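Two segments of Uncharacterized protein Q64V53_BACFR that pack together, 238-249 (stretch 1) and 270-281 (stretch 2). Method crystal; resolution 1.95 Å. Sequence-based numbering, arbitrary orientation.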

# COMPACT_ATOMS: atom_id res chain seq x y z
N ASP A 238 -20.55 22.77 4.65
CA ASP A 238 -21.98 22.51 4.83
C ASP A 238 -22.36 21.12 4.36
O ASP A 238 -22.42 20.85 3.16
N MSE A 239 -22.64 20.25 5.32
CA MSE A 239 -23.00 18.87 5.04
C MSE A 239 -24.40 18.67 4.50
O MSE A 239 -24.71 17.61 3.94
N ASN A 240 -25.26 19.68 4.65
CA ASN A 240 -26.64 19.56 4.18
C ASN A 240 -26.77 19.49 2.69
O ASN A 240 -27.83 19.15 2.16
N VAL A 241 -25.67 19.79 2.00
CA VAL A 241 -25.64 19.77 0.55
C VAL A 241 -25.87 18.37 0.01
O VAL A 241 -26.48 18.19 -1.05
N PHE A 242 -25.39 17.37 0.74
CA PHE A 242 -25.52 15.98 0.32
C PHE A 242 -26.92 15.41 0.51
O PHE A 242 -27.33 14.51 -0.22
N ARG A 243 -27.66 15.96 1.46
CA ARG A 243 -28.99 15.46 1.77
C ARG A 243 -29.91 15.18 0.60
O ARG A 243 -30.52 14.12 0.54
N PRO A 244 -30.03 16.12 -0.36
CA PRO A 244 -30.93 15.84 -1.49
C PRO A 244 -30.58 14.61 -2.31
O PRO A 244 -31.42 14.11 -3.06
N LEU A 245 -29.35 14.13 -2.18
CA LEU A 245 -28.89 12.93 -2.90
C LEU A 245 -29.58 11.68 -2.40
O LEU A 245 -29.72 10.71 -3.14
N PHE A 246 -29.99 11.71 -1.14
CA PHE A 246 -30.66 10.58 -0.52
C PHE A 246 -32.13 10.55 -0.92
O PHE A 246 -33.01 10.67 -0.07
N SER A 247 -32.39 10.37 -2.21
CA SER A 247 -33.76 10.35 -2.71
C SER A 247 -34.01 9.25 -3.72
O SER A 247 -33.35 9.19 -4.75
N LYS A 248 -34.98 8.39 -3.43
CA LYS A 248 -35.29 7.31 -4.35
C LYS A 248 -35.78 7.86 -5.68
O LYS A 248 -35.53 7.27 -6.73
N ASP A 249 -36.46 9.00 -5.64
CA ASP A 249 -36.94 9.60 -6.87
C ASP A 249 -35.78 10.04 -7.74
O ASP A 249 -35.84 9.94 -8.97
N GLU A 270 -27.18 9.55 10.03
CA GLU A 270 -28.51 10.11 10.20
C GLU A 270 -29.21 10.26 8.86
O GLU A 270 -30.38 9.91 8.71
N MSE A 271 -28.48 10.78 7.87
CA MSE A 271 -29.04 10.97 6.54
C MSE A 271 -29.58 9.69 5.99
O MSE A 271 -30.69 9.65 5.43
N PHE A 272 -28.80 8.62 6.12
CA PHE A 272 -29.23 7.32 5.64
C PHE A 272 -30.52 6.90 6.31
O PHE A 272 -31.52 6.63 5.65
N LEU A 273 -30.51 6.88 7.64
CA LEU A 273 -31.67 6.44 8.42
C LEU A 273 -32.95 7.18 8.16
O LEU A 273 -34.02 6.58 8.20
N GLU A 274 -32.86 8.47 7.88
CA GLU A 274 -34.05 9.28 7.64
C GLU A 274 -34.47 9.37 6.19
O GLU A 274 -35.50 9.97 5.89
N SER A 275 -33.69 8.77 5.30
CA SER A 275 -33.97 8.83 3.87
C SER A 275 -34.95 7.81 3.33
O SER A 275 -35.11 6.72 3.89
N ASP A 276 -35.59 8.15 2.22
CA ASP A 276 -36.53 7.24 1.60
C ASP A 276 -35.81 6.34 0.63
O ASP A 276 -36.39 5.40 0.08
N ILE A 277 -34.52 6.60 0.41
CA ILE A 277 -33.73 5.78 -0.50
C ILE A 277 -33.22 4.53 0.19
O ILE A 277 -33.05 3.49 -0.44
N LEU A 278 -33.01 4.61 1.51
CA LEU A 278 -32.49 3.48 2.29
C LEU A 278 -33.14 2.13 2.04
O LEU A 278 -32.45 1.12 1.91
N PRO A 279 -34.48 2.07 1.98
CA PRO A 279 -35.13 0.77 1.75
C PRO A 279 -34.66 -0.01 0.53
O PRO A 279 -34.68 -1.24 0.55
N GLN A 280 -34.25 0.68 -0.53
CA GLN A 280 -33.80 0.01 -1.75
C GLN A 280 -32.32 -0.34 -1.80
O GLN A 280 -31.91 -1.17 -2.61
N LEU A 281 -31.53 0.30 -0.95
CA LEU A 281 -30.08 0.07 -0.94
C LEU A 281 -29.63 -1.28 -0.50
O LEU A 281 -30.28 -1.94 0.31

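A cluster of strong polar contacts forms where the chain leaves the 3-10 segment of stretch 1 and meets the turn after the helix of stretch 2. Ser275, chi1 t and pointing toward stretch 1, donates from OG to Phe246 O at 2.6 Å; the same OG accepts Ile277 N at 3.0 Å, so one hydroxyl shapes its own turn while gripping the other stretch. Asp276 (chi1 p) spends its carboxylate on Lys248: OD1 accepts Lys248 N at 3.1 Å, and OD2 forms a salt bridge with Lys248 NZ at 2.9 Å, reached by a p, t, t, m side chain. Two waters reinforce this corner. Water 1 donates to Phe246 O (2.7 Å) and accepts from Asp276 N (3.0 Å). Water 2 accepts from Ser247 OG (2.6 Å) and donates to both Asp249 OD2 (2.7 Å) and Asp276 OD2 (2.6 Å), lying between two carboxylates of like charge.

At the other end, the CA-to-CB bond of Arg243 (chi1 m, chi2 t) points sideways, but its guanidinium comes nearer to the helix. NH2 forms salt bridges with Glu270 OE2 at 2.9 Å and Glu274 OE2 at 3.3 Å, the latter also a weak hydrogen bond. Both carboxylate oxygens lie at the guanidinium edge, leaving one face to Met271 CG.

Alongside these polar contacts lies the apolar packing. Met271, a selenomethionine with rotamer m, t, t, points toward stretch 1 and covers one face of the Phe246 ring, its CB 3.8 Å from the ring centroid in a CH-pi contact. Its chain then extends past Phe242 CB, 4.3 Å from Met271 SE, to Met239, whose CB is 4.1 Å from Met271 CE. Phe246 (chi1 m) presents its edge to the face of Phe272, with planes at 82° and Phe246 CE1 3.7 Å from Phe272 CG. Ile277 (t, t) also points inward, its CG2 4.1 Å from Phe246 CB.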

# COMPACT_ATOMS: atom_id res chain seq x y z
CB ASP A 238 -22.81 23.58 4.09
CG ASP A 238 -24.30 23.28 4.10
OD1 ASP A 238 -24.81 22.79 5.13
OD2 ASP A 238 -24.98 23.56 3.09
CB MSE A 239 -22.83 18.03 6.30
CG MSE A 239 -21.38 17.84 6.74
SE MSE A 239 -20.45 16.62 5.56
CE MSE A 239 -21.20 14.93 6.15
CB ASN A 240 -27.49 20.73 4.72
CG ASN A 240 -27.78 20.59 6.21
OD1 ASN A 240 -28.20 19.54 6.68
ND2 ASN A 240 -27.58 21.67 6.95
CB VAL A 241 -24.29 20.31 0.04
CG1 VAL A 241 -23.16 19.40 0.50
CG2 VAL A 241 -24.30 20.43 -1.47
CB PHE A 242 -24.52 15.12 1.10
CG PHE A 242 -23.08 15.53 0.89
CD1 PHE A 242 -22.48 15.40 -0.36
CD2 PHE A 242 -22.33 16.02 1.95
CE1 PHE A 242 -21.15 15.77 -0.54
CE2 PHE A 242 -21.01 16.39 1.77
CZ PHE A 242 -20.42 16.26 0.52
CB ARG A 243 -29.68 16.39 2.79
CG ARG A 243 -29.04 16.36 4.19
CD ARG A 243 -29.83 17.18 5.22
NE ARG A 243 -30.10 16.40 6.44
CZ ARG A 243 -29.29 16.34 7.49
NH1 ARG A 243 -28.15 17.02 7.50
NH2 ARG A 243 -29.62 15.59 8.53
CB PRO A 244 -30.85 17.13 -2.31
CG PRO A 244 -30.64 18.18 -1.26
CD PRO A 244 -29.60 17.52 -0.36
CB LEU A 245 -27.38 12.74 -2.73
CG LEU A 245 -26.46 13.78 -3.37
CD1 LEU A 245 -25.06 13.67 -2.77
CD2 LEU A 245 -26.41 13.55 -4.87
CB PHE A 246 -30.52 10.67 1.00
CG PHE A 246 -29.10 10.49 1.51
CD1 PHE A 246 -28.75 9.34 2.21
CD2 PHE A 246 -28.15 11.48 1.32
CE1 PHE A 246 -27.45 9.18 2.72
CE2 PHE A 246 -26.85 11.33 1.83
CZ PHE A 246 -26.51 10.18 2.52
CB SER A 247 -34.09 11.70 -3.35
OG SER A 247 -35.24 11.61 -4.17
CB LYS A 248 -36.35 6.36 -3.75
CG LYS A 248 -37.72 6.97 -3.54
CD LYS A 248 -38.70 5.90 -3.05
CE LYS A 248 -40.14 6.40 -3.04
NZ LYS A 248 -40.30 7.62 -2.20
CB ASP A 249 -37.84 10.81 -6.57
CG ASP A 249 -39.17 10.42 -5.94
OD1 ASP A 249 -39.81 9.47 -6.43
OD2 ASP A 249 -39.57 11.06 -4.94
CB GLU A 270 -28.43 11.48 10.90
CG GLU A 270 -29.79 12.06 11.26
CD GLU A 270 -29.72 13.53 11.62
OE1 GLU A 270 -28.94 13.89 12.53
OE2 GLU A 270 -30.45 14.34 10.98
CB MSE A 271 -27.98 11.51 5.59
CG MSE A 271 -27.46 12.86 6.00
SE MSE A 271 -26.27 13.62 4.69
CE MSE A 271 -25.73 15.17 5.68
CB PHE A 272 -28.16 6.25 5.92
CG PHE A 272 -27.10 6.15 4.85
CD1 PHE A 272 -27.38 5.52 3.64
CD2 PHE A 272 -25.84 6.69 5.04
CE1 PHE A 272 -26.41 5.44 2.64
CE2 PHE A 272 -24.87 6.61 4.04
CZ PHE A 272 -25.16 5.98 2.85
CB LEU A 273 -31.35 6.47 9.92
CG LEU A 273 -30.20 5.55 10.37
CD1 LEU A 273 -29.92 5.76 11.85
CD2 LEU A 273 -30.57 4.11 10.11
CB GLU A 274 -33.84 10.69 8.16
CG GLU A 274 -32.67 11.40 7.49
CD GLU A 274 -32.39 12.76 8.08
OE1 GLU A 274 -32.51 12.92 9.32
OE2 GLU A 274 -32.03 13.67 7.31
CB SER A 275 -32.66 8.72 3.09
OG SER A 275 -32.88 8.78 1.69
CB ASP A 276 -37.65 8.02 0.88
CG ASP A 276 -37.16 8.73 -0.37
OD1 ASP A 276 -35.93 8.90 -0.54
OD2 ASP A 276 -38.02 9.13 -1.19
CB ILE A 277 -32.53 6.59 -1.10
CG1 ILE A 277 -31.95 5.85 -2.32
CG2 ILE A 277 -31.42 6.78 -0.05
CD1 ILE A 277 -31.05 6.72 -3.20
CB LEU A 278 -32.53 3.80 3.79
CG LEU A 278 -32.05 2.70 4.76
CD1 LEU A 278 -30.62 2.29 4.43
CD2 LEU A 278 -32.13 3.20 6.18
CB PRO A 279 -36.60 1.14 1.65
CG PRO A 279 -36.71 2.27 2.64
CD PRO A 279 -35.48 3.10 2.31
CB GLN A 280 -34.10 0.88 -2.97
CG GLN A 280 -33.16 2.07 -3.11
CD GLN A 280 -33.58 3.02 -4.21
OE1 GLN A 280 -34.70 3.53 -4.21
NE2 GLN A 280 -32.67 3.29 -5.14
CB LEU A 281 -29.38 1.10 -0.05
CG LEU A 281 -29.47 2.58 -0.44
CD1 LEU A 281 -28.71 3.42 0.58
CD2 LEU A 281 -28.86 2.76 -1.82
O HOH W 1 -35.30 10.98 1.41
O HOH W 2 -37.46 10.65 -3.26